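Local coordinates for putative cell invasion protein with MAC/Perforin domain (Bacteroides thetaiotaomicron VPI-5482, PDB 3KK7) that is of unknown precise function but belongs to the membrane-attack complex/perforin family and is thought to take part in cell invasion, at residues Lys445-Lys450 with Val474-Met479; Ile396-Asn401 with Asn437-Glu442; Glu373-Glu378 with Asp511-Leu516; Ala195-Ser200 with Cys500-Asp505. All blocks are in the same frame, centred on the assembly; numbering follows the deposited sequence.

Contact 1 (Lys445-Lys450 with Val474-Met479)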
loop_
_atom_site.group_PDB
_atom_site.type_symbol
_atom_site.label_atom_id
_atom_site.label_comp_id
_atom_site.label_asym_id
_atom_site.label_seq_id
_atom_site.Cartn_x
_atom_site.Cartn_y
_atom_site.Cartn_z
ATOM N N LYS A 445 30.382 14.596 -15.554
ATOM C CA LYS A 445 29.989 15.149 -16.858
ATOM C C LYS A 445 28.466 15.208 -17.027
ATOM O O LYS A 445 27.970 15.978 -17.839
ATOM C CB LYS A 445 30.555 14.305 -18.013
ATOM C CG LYS A 445 32.085 14.273 -18.198
ATOM C CD LYS A 445 32.484 13.026 -19.049
ATOM C CE LYS A 445 33.612 13.277 -20.067
ATOM N NZ LYS A 445 34.947 13.389 -19.453
ATOM N N TYR A 446 27.746 14.379 -16.270
ATOM C CA TYR A 446 26.299 14.236 -16.412
ATOM C C TYR A 446 25.512 14.668 -15.160
ATOM O O TYR A 446 24.373 15.126 -15.277
ATOM C CB TYR A 446 25.981 12.770 -16.779
ATOM C CG TYR A 446 26.861 12.244 -17.890
ATOM C CD1 TYR A 446 26.580 12.533 -19.226
ATOM C CD2 TYR A 446 27.999 11.493 -17.608
ATOM C CE1 TYR A 446 27.418 12.068 -20.264
ATOM C CE2 TYR A 446 28.845 11.027 -18.635
ATOM C CZ TYR A 446 28.546 11.321 -19.961
ATOM O OH TYR A 446 29.374 10.863 -20.969
ATOM N N TYR A 447 26.115 14.508 -13.976
ATOM C CA TYR A 447 25.440 14.758 -12.697
ATOM C C TYR A 447 26.192 15.842 -11.936
ATOM O O TYR A 447 27.416 15.757 -11.788
ATOM C CB TYR A 447 25.464 13.519 -11.813
ATOM C CG TYR A 447 24.714 12.307 -12.302
ATOM C CD1 TYR A 447 25.323 11.356 -13.124
ATOM C CD2 TYR A 447 23.423 12.057 -11.871
ATOM C CE1 TYR A 447 24.620 10.205 -13.539
ATOM C CE2 TYR A 447 22.725 10.918 -12.280
ATOM C CZ TYR A 447 23.319 10.007 -13.104
ATOM O OH TYR A 447 22.598 8.902 -13.474
ATOM N N GLN A 448 25.446 16.823 -11.429
ATOM C CA GLN A 448 26.001 17.960 -10.680
ATOM C C GLN A 448 25.640 17.907 -9.189
ATOM O O GLN A 448 25.696 18.927 -8.483
ATOM C CB GLN A 448 25.467 19.264 -11.259
ATOM C CG GLN A 448 26.107 19.696 -12.564
ATOM C CD GLN A 448 25.821 21.157 -12.848
ATOM O OE1 GLN A 448 24.742 21.662 -12.522
ATOM N NE2 GLN A 448 26.788 21.849 -13.435
ATOM N N LEU A 449 25.263 16.717 -8.723
ATOM C CA LEU A 449 24.897 16.514 -7.332
ATOM C C LEU A 449 26.141 16.129 -6.529
ATOM O O LEU A 449 27.212 15.910 -7.089
ATOM C CB LEU A 449 23.793 15.459 -7.212
ATOM C CG LEU A 449 23.748 14.222 -8.119
ATOM C CD1 LEU A 449 25.048 13.389 -8.102
ATOM C CD2 LEU A 449 22.530 13.368 -7.713
ATOM N N LYS A 450 25.991 16.089 -5.210
ATOM C CA LYS A 450 27.048 15.655 -4.319
ATOM C C LYS A 450 27.521 14.259 -4.751
ATOM O O LYS A 450 26.725 13.341 -4.855
ATOM C CB LYS A 450 26.526 15.626 -2.872
ATOM C CG LYS A 450 27.566 15.334 -1.765
ATOM C CD LYS A 450 26.936 14.719 -0.473
ATOM C CE LYS A 450 26.243 15.737 0.464
ATOM N NZ LYS A 450 25.568 15.032 1.605
ATOM N N VAL A 474 25.726 0.592 -16.851
ATOM C CA VAL A 474 25.121 1.915 -16.913
ATOM C C VAL A 474 26.067 2.779 -17.696
ATOM O O VAL A 474 27.271 2.743 -17.463
ATOM C CB VAL A 474 24.861 2.532 -15.546
ATOM C CG1 VAL A 474 24.693 4.040 -15.683
ATOM C CG2 VAL A 474 23.625 1.902 -14.912
ATOM N N ASP A 475 25.514 3.517 -18.654
ATOM C CA ASP A 475 26.297 4.358 -19.550
ATOM C C ASP A 475 25.436 5.547 -19.960
ATOM O O ASP A 475 24.550 5.453 -20.814
ATOM C CB ASP A 475 26.800 3.550 -20.764
ATOM C CG ASP A 475 27.577 4.405 -21.798
ATOM O OD1 ASP A 475 27.418 5.649 -21.864
ATOM O OD2 ASP A 475 28.336 3.794 -22.576
ATOM N N GLU A 476 25.726 6.677 -19.328
ATOM C CA GLU A 476 25.001 7.904 -19.560
ATOM C C GLU A 476 25.001 8.335 -21.036
ATOM O O GLU A 476 24.114 9.087 -21.435
ATOM C CB GLU A 476 25.573 9.012 -18.674
ATOM C CG GLU A 476 25.226 8.876 -17.184
ATOM C CD GLU A 476 25.990 7.781 -16.451
ATOM O OE1 GLU A 476 27.107 7.473 -16.879
ATOM O OE2 GLU A 476 25.465 7.220 -15.450
ATOM N N LYS A 477 25.961 7.852 -21.838
ATOM C CA LYS A 477 26.070 8.255 -23.247
ATOM C C LYS A 477 25.079 7.555 -24.161
ATOM O O LYS A 477 24.814 8.047 -25.262
ATOM C CB LYS A 477 27.475 8.005 -23.827
ATOM C CG LYS A 477 28.637 8.545 -23.015
ATOM C CD LYS A 477 29.916 8.618 -23.863
ATOM C CE LYS A 477 31.194 8.435 -23.040
ATOM N NZ LYS A 477 31.431 6.997 -22.698
ATOM N N GLY A 478 24.538 6.416 -23.730
ATOM C CA GLY A 478 23.759 5.559 -24.631
ATOM C C GLY A 478 22.247 5.674 -24.553
ATOM O O GLY A 478 21.550 4.664 -24.658
HETATM N N MSE A 479 21.717 6.888 -24.430
HETATM C CA MSE A 479 20.320 7.025 -24.073
HETATM C C MSE A 479 19.434 7.845 -24.948
HETATM O O MSE A 479 19.871 8.766 -25.628
HETATM C CB MSE A 479 20.252 7.550 -22.667
HETATM C CG MSE A 479 21.093 6.686 -21.810
HETATM SE SE MSE A 479 20.543 6.679 -20.047
HETATM C CE MSE A 479 18.801 5.811 -20.094
#

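Contact 2 (Ile396-Asn401 with Asn437-Glu442)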
loop_
_atom_site.group_PDB
_atom_site.type_symbol
_atom_site.label_atom_id
_atom_site.label_comp_id
_atom_site.label_asym_id
_atom_site.label_seq_id
_atom_site.Cartn_x
_atom_site.Cartn_y
_atom_site.Cartn_z
ATOM N N ILE A 396 34.720 -1.543 -6.935
ATOM C CA ILE A 396 34.420 -0.158 -6.574
ATOM C C ILE A 396 33.354 0.293 -7.542
ATOM O O ILE A 396 33.525 0.193 -8.748
ATOM C CB ILE A 396 35.655 0.737 -6.698
ATOM C CG1 ILE A 396 36.747 0.243 -5.752
ATOM C CG2 ILE A 396 35.312 2.189 -6.379
ATOM C CD1 ILE A 396 38.110 0.870 -6.011
ATOM N N VAL A 397 32.272 0.822 -6.997
ATOM C CA VAL A 397 31.053 1.085 -7.748
ATOM C C VAL A 397 30.410 2.453 -7.386
ATOM O O VAL A 397 30.375 2.837 -6.211
ATOM C CB VAL A 397 30.066 -0.064 -7.465
ATOM C CG1 VAL A 397 28.674 0.425 -7.487
ATOM C CG2 VAL A 397 30.260 -1.207 -8.473
ATOM N N PRO A 398 29.912 3.195 -8.397
ATOM C CA PRO A 398 29.090 4.354 -8.097
ATOM C C PRO A 398 27.673 3.897 -7.802
ATOM O O PRO A 398 27.152 3.055 -8.528
ATOM C CB PRO A 398 29.133 5.156 -9.393
ATOM C CG PRO A 398 29.371 4.166 -10.450
ATOM C CD PRO A 398 30.089 3.013 -9.849
ATOM N N VAL A 399 27.070 4.433 -6.738
ATOM C CA VAL A 399 25.692 4.100 -6.370
ATOM C C VAL A 399 24.877 5.385 -6.284
ATOM O O VAL A 399 25.119 6.216 -5.425
ATOM C CB VAL A 399 25.626 3.340 -5.021
ATOM C CG1 VAL A 399 24.193 3.028 -4.662
ATOM C CG2 VAL A 399 26.420 2.050 -5.076
ATOM N N LEU A 400 23.903 5.553 -7.178
ATOM C CA LEU A 400 23.011 6.713 -7.113
ATOM C C LEU A 400 21.976 6.510 -6.017
ATOM O O LEU A 400 21.195 5.560 -6.069
ATOM C CB LEU A 400 22.301 6.904 -8.439
ATOM C CG LEU A 400 21.293 8.057 -8.492
ATOM C CD1 LEU A 400 21.990 9.434 -8.339
ATOM C CD2 LEU A 400 20.489 7.931 -9.789
ATOM N N ASN A 401 21.993 7.387 -5.015
ATOM C CA ASN A 401 20.945 7.429 -3.999
ATOM C C ASN A 401 19.847 8.359 -4.501
ATOM O O ASN A 401 20.117 9.544 -4.730
ATOM C CB ASN A 401 21.467 7.892 -2.631
ATOM C CG ASN A 401 22.144 6.754 -1.835
ATOM O OD1 ASN A 401 21.739 6.442 -0.712
ATOM N ND2 ASN A 401 23.173 6.129 -2.427
ATOM N N ASN A 437 38.198 8.733 -8.105
ATOM C CA ASN A 437 38.378 9.993 -8.809
ATOM C C ASN A 437 38.081 9.885 -10.292
ATOM O O ASN A 437 37.610 10.850 -10.886
ATOM C CB ASN A 437 39.802 10.539 -8.637
ATOM C CG ASN A 437 40.044 11.156 -7.270
ATOM O OD1 ASN A 437 39.109 11.594 -6.587
ATOM N ND2 ASN A 437 41.312 11.210 -6.873
ATOM N N ALA A 438 38.387 8.737 -10.894
ATOM C CA ALA A 438 38.119 8.521 -12.330
ATOM C C ALA A 438 36.608 8.421 -12.592
ATOM O O ALA A 438 36.090 9.056 -13.525
ATOM C CB ALA A 438 38.857 7.274 -12.841
ATOM N N ILE A 439 35.913 7.651 -11.747
ATOM C CA ILE A 439 34.444 7.546 -11.789
ATOM C C ILE A 439 33.798 8.913 -11.577
ATOM O O ILE A 439 32.896 9.300 -12.312
ATOM C CB ILE A 439 33.901 6.569 -10.723
ATOM C CG1 ILE A 439 34.154 5.128 -11.139
ATOM C CG2 ILE A 439 32.416 6.759 -10.516
ATOM C CD1 ILE A 439 33.832 4.160 -10.053
ATOM N N LYS A 440 34.260 9.651 -10.577
ATOM C CA LYS A 440 33.771 11.013 -10.371
ATOM C C LYS A 440 33.994 11.859 -11.637
ATOM O O LYS A 440 33.058 12.483 -12.114
ATOM C CB LYS A 440 34.400 11.642 -9.118
ATOM C CG LYS A 440 34.272 13.177 -8.999
ATOM C CD LYS A 440 35.539 13.904 -9.514
ATOM C CE LYS A 440 35.592 15.370 -9.108
ATOM N NZ LYS A 440 34.294 16.063 -9.395
ATOM N N ASP A 441 35.204 11.842 -12.203
ATOM C CA ASP A 441 35.486 12.640 -13.414
ATOM C C ASP A 441 34.474 12.312 -14.502
ATOM O O ASP A 441 33.981 13.210 -15.179
ATOM C CB ASP A 441 36.908 12.406 -13.958
ATOM C CG ASP A 441 38.005 12.985 -13.053
ATOM O OD1 ASP A 441 37.700 13.692 -12.061
ATOM O OD2 ASP A 441 39.198 12.727 -13.338
ATOM N N GLU A 442 34.158 11.025 -14.661
ATOM C CA GLU A 442 33.147 10.614 -15.646
ATOM C C GLU A 442 31.737 11.052 -15.288
ATOM O O GLU A 442 31.127 11.842 -16.010
ATOM C CB GLU A 442 33.171 9.097 -15.922
ATOM C CG GLU A 442 33.902 8.727 -17.236
ATOM C CD GLU A 442 33.222 9.341 -18.478
ATOM O OE1 GLU A 442 31.965 9.241 -18.608
ATOM O OE2 GLU A 442 33.951 9.932 -19.311
#

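Contact 3 (Glu373-Glu378 with Asp511-Leu516)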
loop_
_atom_site.group_PDB
_atom_site.type_symbol
_atom_site.label_atom_id
_atom_site.label_comp_id
_atom_site.label_asym_id
_atom_site.label_seq_id
_atom_site.Cartn_x
_atom_site.Cartn_y
_atom_site.Cartn_z
ATOM N N GLU A 373 14.344 13.360 -0.173
ATOM C CA GLU A 373 15.617 13.906 0.312
ATOM C C GLU A 373 16.607 14.211 -0.829
ATOM O O GLU A 373 16.303 13.988 -1.997
ATOM C CB GLU A 373 16.239 12.933 1.311
ATOM C CG GLU A 373 15.479 12.805 2.621
ATOM C CD GLU A 373 16.033 11.694 3.557
ATOM O OE1 GLU A 373 17.230 11.308 3.454
ATOM O OE2 GLU A 373 15.250 11.192 4.403
ATOM N N GLU A 374 17.776 14.753 -0.478
ATOM C CA GLU A 374 18.790 15.113 -1.470
ATOM C C GLU A 374 19.376 13.847 -2.063
ATOM O O GLU A 374 19.802 12.964 -1.322
ATOM C CB GLU A 374 19.932 15.929 -0.837
ATOM C CG GLU A 374 21.068 16.367 -1.825
ATOM C CD GLU A 374 22.223 17.129 -1.146
ATOM O OE1 GLU A 374 22.061 17.559 0.018
ATOM O OE2 GLU A 374 23.289 17.286 -1.791
ATOM N N PRO A 375 19.392 13.749 -3.397
ATOM C CA PRO A 375 20.119 12.654 -4.021
ATOM C C PRO A 375 21.640 12.900 -4.115
ATOM O O PRO A 375 22.103 14.025 -3.999
ATOM C CB PRO A 375 19.483 12.557 -5.402
ATOM C CG PRO A 375 18.926 13.861 -5.652
ATOM C CD PRO A 375 18.547 14.461 -4.363
ATOM N N TYR A 376 22.392 11.824 -4.333
ATOM C CA TYR A 376 23.843 11.881 -4.376
ATOM C C TYR A 376 24.384 10.553 -4.860
ATOM O O TYR A 376 23.754 9.529 -4.668
ATOM C CB TYR A 376 24.423 12.164 -2.984
ATOM C CG TYR A 376 24.060 11.152 -1.921
ATOM C CD1 TYR A 376 24.841 10.019 -1.713
ATOM C CD2 TYR A 376 22.945 11.345 -1.105
ATOM C CE1 TYR A 376 24.515 9.083 -0.719
ATOM C CE2 TYR A 376 22.604 10.425 -0.120
ATOM C CZ TYR A 376 23.388 9.291 0.068
ATOM O OH TYR A 376 23.045 8.392 1.050
ATOM N N ILE A 377 25.554 10.583 -5.479
ATOM C CA ILE A 377 26.246 9.385 -5.890
ATOM C C ILE A 377 27.306 9.098 -4.847
ATOM O O ILE A 377 28.063 9.992 -4.494
ATOM C CB ILE A 377 26.927 9.588 -7.228
ATOM C CG1 ILE A 377 25.876 9.867 -8.312
ATOM C CG2 ILE A 377 27.768 8.362 -7.562
ATOM C CD1 ILE A 377 26.455 10.107 -9.696
ATOM N N GLU A 378 27.345 7.870 -4.337
ATOM C CA GLU A 378 28.408 7.450 -3.430
ATOM C C GLU A 378 29.233 6.366 -4.146
ATOM O O GLU A 378 28.669 5.385 -4.658
ATOM C CB GLU A 378 27.854 6.962 -2.082
ATOM C CG GLU A 378 26.860 5.782 -2.156
ATOM C CD GLU A 378 26.252 5.412 -0.809
ATOM O OE1 GLU A 378 26.948 5.607 0.212
ATOM O OE2 GLU A 378 25.087 4.918 -0.770
ATOM N N ASP A 511 16.484 18.691 -11.677
ATOM C CA ASP A 511 17.310 19.664 -10.935
ATOM C C ASP A 511 17.747 19.134 -9.556
ATOM O O ASP A 511 18.869 19.408 -9.108
ATOM C CB ASP A 511 16.632 21.064 -10.848
ATOM C CG ASP A 511 16.954 21.974 -12.076
ATOM O OD1 ASP A 511 17.912 21.651 -12.819
ATOM O OD2 ASP A 511 16.253 23.007 -12.297
ATOM N N ALA A 512 16.895 18.351 -8.902
ATOM C CA ALA A 512 17.285 17.702 -7.660
ATOM C C ALA A 512 18.488 16.777 -7.900
ATOM O O ALA A 512 19.403 16.715 -7.078
ATOM C CB ALA A 512 16.148 16.967 -7.090
ATOM N N TYR A 513 18.541 16.119 -9.051
ATOM C CA TYR A 513 19.703 15.278 -9.398
ATOM C C TYR A 513 20.814 16.020 -10.140
ATOM O O TYR A 513 21.869 15.453 -10.430
ATOM C CB TYR A 513 19.251 14.076 -10.222
ATOM C CG TYR A 513 18.343 13.113 -9.475
ATOM C CD1 TYR A 513 16.985 13.366 -9.333
ATOM C CD2 TYR A 513 18.838 11.935 -8.951
ATOM C CE1 TYR A 513 16.158 12.479 -8.674
ATOM C CE2 TYR A 513 18.015 11.033 -8.295
ATOM C CZ TYR A 513 16.682 11.302 -8.152
ATOM O OH TYR A 513 15.890 10.392 -7.489
ATOM N N GLY A 514 20.594 17.296 -10.432
ATOM C CA GLY A 514 21.566 18.104 -11.192
ATOM C C GLY A 514 21.891 17.466 -12.527
ATOM O O GLY A 514 23.063 17.309 -12.863
ATOM N N ILE A 515 20.845 17.075 -13.259
ATOM C CA ILE A 515 20.969 16.364 -14.537
ATOM C C ILE A 515 20.163 17.033 -15.660
ATOM O O ILE A 515 20.014 16.477 -16.743
ATOM C CB ILE A 515 20.532 14.853 -14.418
ATOM C CG1 ILE A 515 19.054 14.719 -14.050
ATOM C CG2 ILE A 515 21.382 14.114 -13.396
ATOM C CD1 ILE A 515 18.621 13.320 -13.953
ATOM N N LEU A 516 19.671 18.242 -15.416
ATOM C CA LEU A 516 18.809 18.897 -16.369
ATOM C C LEU A 516 19.541 19.119 -17.685
ATOM O O LEU A 516 18.994 18.845 -18.750
ATOM C CB LEU A 516 18.297 20.211 -15.796
ATOM C CG LEU A 516 17.251 20.951 -16.634
ATOM C CD1 LEU A 516 16.164 20.000 -17.203
ATOM C CD2 LEU A 516 16.641 22.090 -15.787
#

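Contact 4 (Ala195-Ser200 with Cys500-Asp505)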
loop_
_atom_site.group_PDB
_atom_site.type_symbol
_atom_site.label_atom_id
_atom_site.label_comp_id
_atom_site.label_asym_id
_atom_site.label_seq_id
_atom_site.Cartn_x
_atom_site.Cartn_y
_atom_site.Cartn_z
ATOM N N ALA A 195 1.302 12.119 -6.558
ATOM C CA ALA A 195 1.748 11.648 -5.241
ATOM C C ALA A 195 2.927 10.718 -5.409
ATOM O O ALA A 195 3.858 10.730 -4.607
ATOM C CB ALA A 195 0.630 10.979 -4.511
ATOM N N LEU A 196 2.918 9.975 -6.508
ATOM C CA LEU A 196 3.975 9.012 -6.822
ATOM C C LEU A 196 5.326 9.687 -7.000
ATOM O O LEU A 196 6.324 9.188 -6.508
ATOM C CB LEU A 196 3.614 8.241 -8.097
ATOM C CG LEU A 196 4.156 6.822 -8.299
ATOM C CD1 LEU A 196 3.657 5.871 -7.179
ATOM C CD2 LEU A 196 3.746 6.303 -9.713
ATOM N N TYR A 197 5.352 10.809 -7.708
ATOM C CA TYR A 197 6.601 11.519 -7.951
ATOM C C TYR A 197 6.871 12.742 -7.082
ATOM O O TYR A 197 8.002 13.191 -7.042
ATOM C CB TYR A 197 6.731 11.907 -9.434
ATOM C CG TYR A 197 7.139 10.731 -10.273
ATOM C CD1 TYR A 197 8.461 10.321 -10.311
ATOM C CD2 TYR A 197 6.200 9.988 -10.974
ATOM C CE1 TYR A 197 8.841 9.213 -11.030
ATOM C CE2 TYR A 197 6.574 8.886 -11.709
ATOM C CZ TYR A 197 7.897 8.498 -11.732
ATOM O OH TYR A 197 8.297 7.400 -12.462
ATOM N N ASN A 198 5.881 13.286 -6.391
ATOM C CA ASN A 198 6.103 14.533 -5.654
ATOM C C ASN A 198 6.034 14.431 -4.144
ATOM O O ASN A 198 6.194 15.423 -3.452
ATOM C CB ASN A 198 5.169 15.630 -6.154
ATOM C CG ASN A 198 5.429 15.985 -7.601
ATOM O OD1 ASN A 198 6.577 16.057 -8.041
ATOM N ND2 ASN A 198 4.366 16.197 -8.350
ATOM N N SER A 199 5.821 13.226 -3.638
ATOM C CA SER A 199 5.855 12.971 -2.216
ATOM C C SER A 199 6.550 11.615 -2.045
ATOM O O SER A 199 6.907 10.962 -3.038
ATOM C CB SER A 199 4.433 12.999 -1.619
ATOM O OG SER A 199 3.640 11.910 -2.052
ATOM N N SER A 200 6.782 11.235 -0.792
ATOM C CA SER A 200 7.434 9.981 -0.498
ATOM C C SER A 200 6.375 8.913 -0.487
ATOM O O SER A 200 5.200 9.199 -0.309
ATOM C CB SER A 200 8.129 10.029 0.864
ATOM O OG SER A 200 7.191 10.169 1.920
ATOM N N CYS A 500 16.181 2.010 -17.507
ATOM C CA CYS A 500 15.442 3.215 -17.742
ATOM C C CYS A 500 15.132 4.003 -16.455
ATOM O O CYS A 500 14.633 3.439 -15.470
ATOM C CB CYS A 500 14.144 2.851 -18.459
ATOM S SG CYS A 500 12.898 4.165 -18.488
ATOM N N PHE A 501 15.423 5.311 -16.483
ATOM C CA PHE A 501 15.073 6.219 -15.398
ATOM C C PHE A 501 13.842 6.991 -15.817
ATOM O O PHE A 501 13.820 7.585 -16.904
ATOM C CB PHE A 501 16.195 7.214 -15.060
ATOM C CG PHE A 501 17.534 6.583 -14.754
ATOM C CD1 PHE A 501 17.637 5.409 -14.034
ATOM C CD2 PHE A 501 18.712 7.201 -15.170
ATOM C CE1 PHE A 501 18.895 4.837 -13.746
ATOM C CE2 PHE A 501 19.983 6.633 -14.901
ATOM C CZ PHE A 501 20.062 5.453 -14.183
ATOM N N ALA A 502 12.821 7.001 -14.951
ATOM C CA ALA A 502 11.572 7.748 -15.213
ATOM C C ALA A 502 11.380 8.937 -14.251
ATOM O O ALA A 502 11.924 8.943 -13.159
ATOM C CB ALA A 502 10.359 6.795 -15.137
ATOM N N TYR A 503 10.606 9.936 -14.665
ATOM C CA TYR A 503 10.215 11.048 -13.771
ATOM C C TYR A 503 9.067 11.862 -14.371
ATOM O O TYR A 503 9.024 12.058 -15.588
ATOM C CB TYR A 503 11.404 11.981 -13.393
ATOM C CG TYR A 503 12.104 12.744 -14.527
ATOM C CD1 TYR A 503 13.290 12.282 -15.087
ATOM C CD2 TYR A 503 11.601 13.960 -15.001
ATOM C CE1 TYR A 503 13.936 13.000 -16.127
ATOM C CE2 TYR A 503 12.226 14.672 -16.026
ATOM C CZ TYR A 503 13.387 14.192 -16.581
ATOM O OH TYR A 503 13.998 14.905 -17.591
ATOM N N TYR A 504 8.145 12.317 -13.516
ATOM C CA TYR A 504 7.084 13.243 -13.934
ATOM C C TYR A 504 7.700 14.547 -14.456
ATOM O O TYR A 504 8.748 14.960 -13.983
ATOM C CB TYR A 504 6.108 13.523 -12.790
ATOM C CG TYR A 504 5.030 14.500 -13.192
ATOM C CD1 TYR A 504 3.914 14.086 -13.925
ATOM C CD2 TYR A 504 5.155 15.865 -12.894
ATOM C CE1 TYR A 504 2.941 15.010 -14.332
ATOM C CE2 TYR A 504 4.187 16.793 -13.297
ATOM C CZ TYR A 504 3.096 16.360 -14.009
ATOM O OH TYR A 504 2.166 17.290 -14.388
ATOM N N ASP A 505 7.038 15.175 -15.432
ATOM C CA ASP A 505 7.597 16.303 -16.174
ATOM C C ASP A 505 7.520 17.631 -15.423
ATOM O O ASP A 505 6.670 18.500 -15.691
ATOM C CB ASP A 505 6.932 16.439 -17.551
ATOM C CG ASP A 505 7.665 17.410 -18.469
ATOM O OD1 ASP A 505 8.815 17.775 -18.162
ATOM O OD2 ASP A 505 7.113 17.791 -19.521
#

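Contact 1 (Lys445-Lys450 with Val474-Met479)
E476 lies across the ring of Y446 and ends beside Y447. Its CB sits almost directly over the Y446 ring, 3.5 Å from the centroid and 9° off the normal, a CH-pi contact. CG follows over the same face, reaching Y446 CG at 3.8 Å. There the chain bends (chi2 74°), which swings the carboxylate off Y446 and toward Y447. OE2 arrives at the edge of the Y447 ring, in its plane, 3.6 Å from Y447 CE1, with carboxylate and ring 74° apart. OE1 has a stronger partner in K443, with which it forms a salt bridge. Glutamate thus suits the place: its methylenes cover an aromatic face while its charge still meets a lysine. The other face of Y446 is met by K445 CB toward the rim, and its phenol touches the aliphatic part of K477, Y446 OH to K477 CG 3.2 Å. W518 packs edge-to-face against Y446 and also meets Y447. E476 and K477 are the middle residues of a type I beta turn from D475 to G478, closed by G478 N to D475 O and reinforced by an Asx turn in which D475 OD1 accepts from K477 N at 2.6 Å.

Contact 2 (Ile396-Asn401 with Asn437-Glu442)
No flat side-chain group meets another between P398 and I439; the puckered ring of P398 takes that place, and its CB, CG and CD all meet the forked side chain of I439. The two side chains cross at about a right angle, so the isoleucine branches are spread along the ring. I439 CG2 touches P398 CB at 3.8 Å and P398 CG at 4.0 Å, while the far methyl, I439 CD1, lies 3.9 Å from P398 CD. The first torsion of I439 explains this division: at chi1 -75° CG1 stands beside the backbone N and CG2 is anti to it, and the extended chi2 carries CD1 to the CD side of the ring and on toward I396. CD1 comes within 4.2 Å of I396 O and 4.4 Å of I396 CG2. No hydrogen bond crosses between 396-401 and 437-442. The arrangement is a helix laid on a beta-sheet: helix 429-443 packs on the mixed sheet that holds strands 376-386 and 392-401, and both segments belong to the D2 domain. I439 further touches I379 on strand 376-386. In the alternation of the strand I396 and P398 face the helix; V397, between them, points away from it and packs on I409. P398 has no N-H to give to strand 407-411 and pairs with F410 through its carbonyl, while V397 and V399 bond to strand 376-386.

Contact 3 (Glu373-Glu378 with Asp511-Leu516)
P375 overlaps the ring of Y513, with its CG over the ring centre, 3.8 Å from the centroid and 11° off the normal, a CH-pi contact. The site is the end of helix 508-512, finished by a Schellman motif: G514 is the first residue to leave helical geometry, with a positive phi that glycine tolerates better than other residues, and its N makes a weak bond back to D511 O. Segment 373-378 lies where the MACPF and D2 parts of the chain overlap, and the contact probably joins it to the D3 domain, which holds 511-516. P375 CB is displaced from the centre toward one side of the ring, lying 3.6 Å from Y513 CE2 and 3.7 Å from Y513 CD2. The tyrosine CG stands beside its backbone N (chi1 -65°), which turns the ring so that one face meets P375; L400 is a further neighbour of the ring. A proline suits the opposite place, for its rigid ring offers several C-H groups to an aromatic face and costs no buried N-H. The Y513 hydroxyl is held by the terminal carboxylate oxygen OXT of L541 and by R403 N. With an alanine here in place of Y513, P375 would probably lose the aromatic face it packs on, and L541 OXT and R403 N their phenol partner. Just after the turn, I515 takes the N-cap position of helix 516-521. P375 also bears on the last helical turn: its CG is 4.4 Å from A512 CB and only 3.2 Å from A512 O, a carbonyl that accepts a hydrogen bond from R27 NH1.

Contact 4 (Ala195-Ser200 with Cys500-Asp505)
Y197 lays one face of its ring against the backbone of strand 499-504. Y504 N is 3.7 Å above the ring plane, over its centre, and Y503 C lies over the same face nearer the rim. Y197 CG stands beside its backbone N (chi1 -78°), anti to the carbonyl carbon, and this directs the ring from the helix end along the strand, so that CE1 comes to 3.6 Å from Y503 CA and the hydroxyl reaches A502 CB at 3.4 Å. The small alanine suits this point, where the phenol passes closely. At the root of the ring, Y197 CB touches Y504 CB at 3.8 Å. Y504 has CG anti to its backbone N (chi1 179°), which sends its own ring away, so only its CB and backbone meet Y197. The Y197 hydroxyl is hydrogen-bonded to E352 OE2, and F355 meets the ring edge-to-face. A phenylalanine in place of Y197 is likely to leave the E352 carboxylate without its phenolic mate. The helix ends at N198; S199, the first residue to leave it, gives its OG to A195 O at 2.8 Å, in the carbonyl plane and on a lone pair. The C-terminal turn of helix 190-198, in the MACPF domain, thus packs on strand 499-504 of the four-stranded mixed sheet in the D3 domain, consistent with an interface between these parts.

Contacts 1, 2 and 3 lie with their centres 10 to 13 Å apart. Contact 4 lies on the side of contact 3, centres about 13 Å apart; it is about 18 Å from contact 1, which it touches through Y447 and F501, and 24 Å from contact 2, and it is nearest the centre of the chain. Contacts 2 and 3 share a sheet through the neighbouring strands 376-386 and 392-401, and contact 1 touches both, through L449 on L400 and a probable bond from Q448 N to G514 O. Along the chain contact 2 closes before contact 1 opens; both are nested inside the loops of contacts 3 and 4, which cross each other. The C-terminal part therefore folds back onto the D2 and MACPF domains, tying the three regions together.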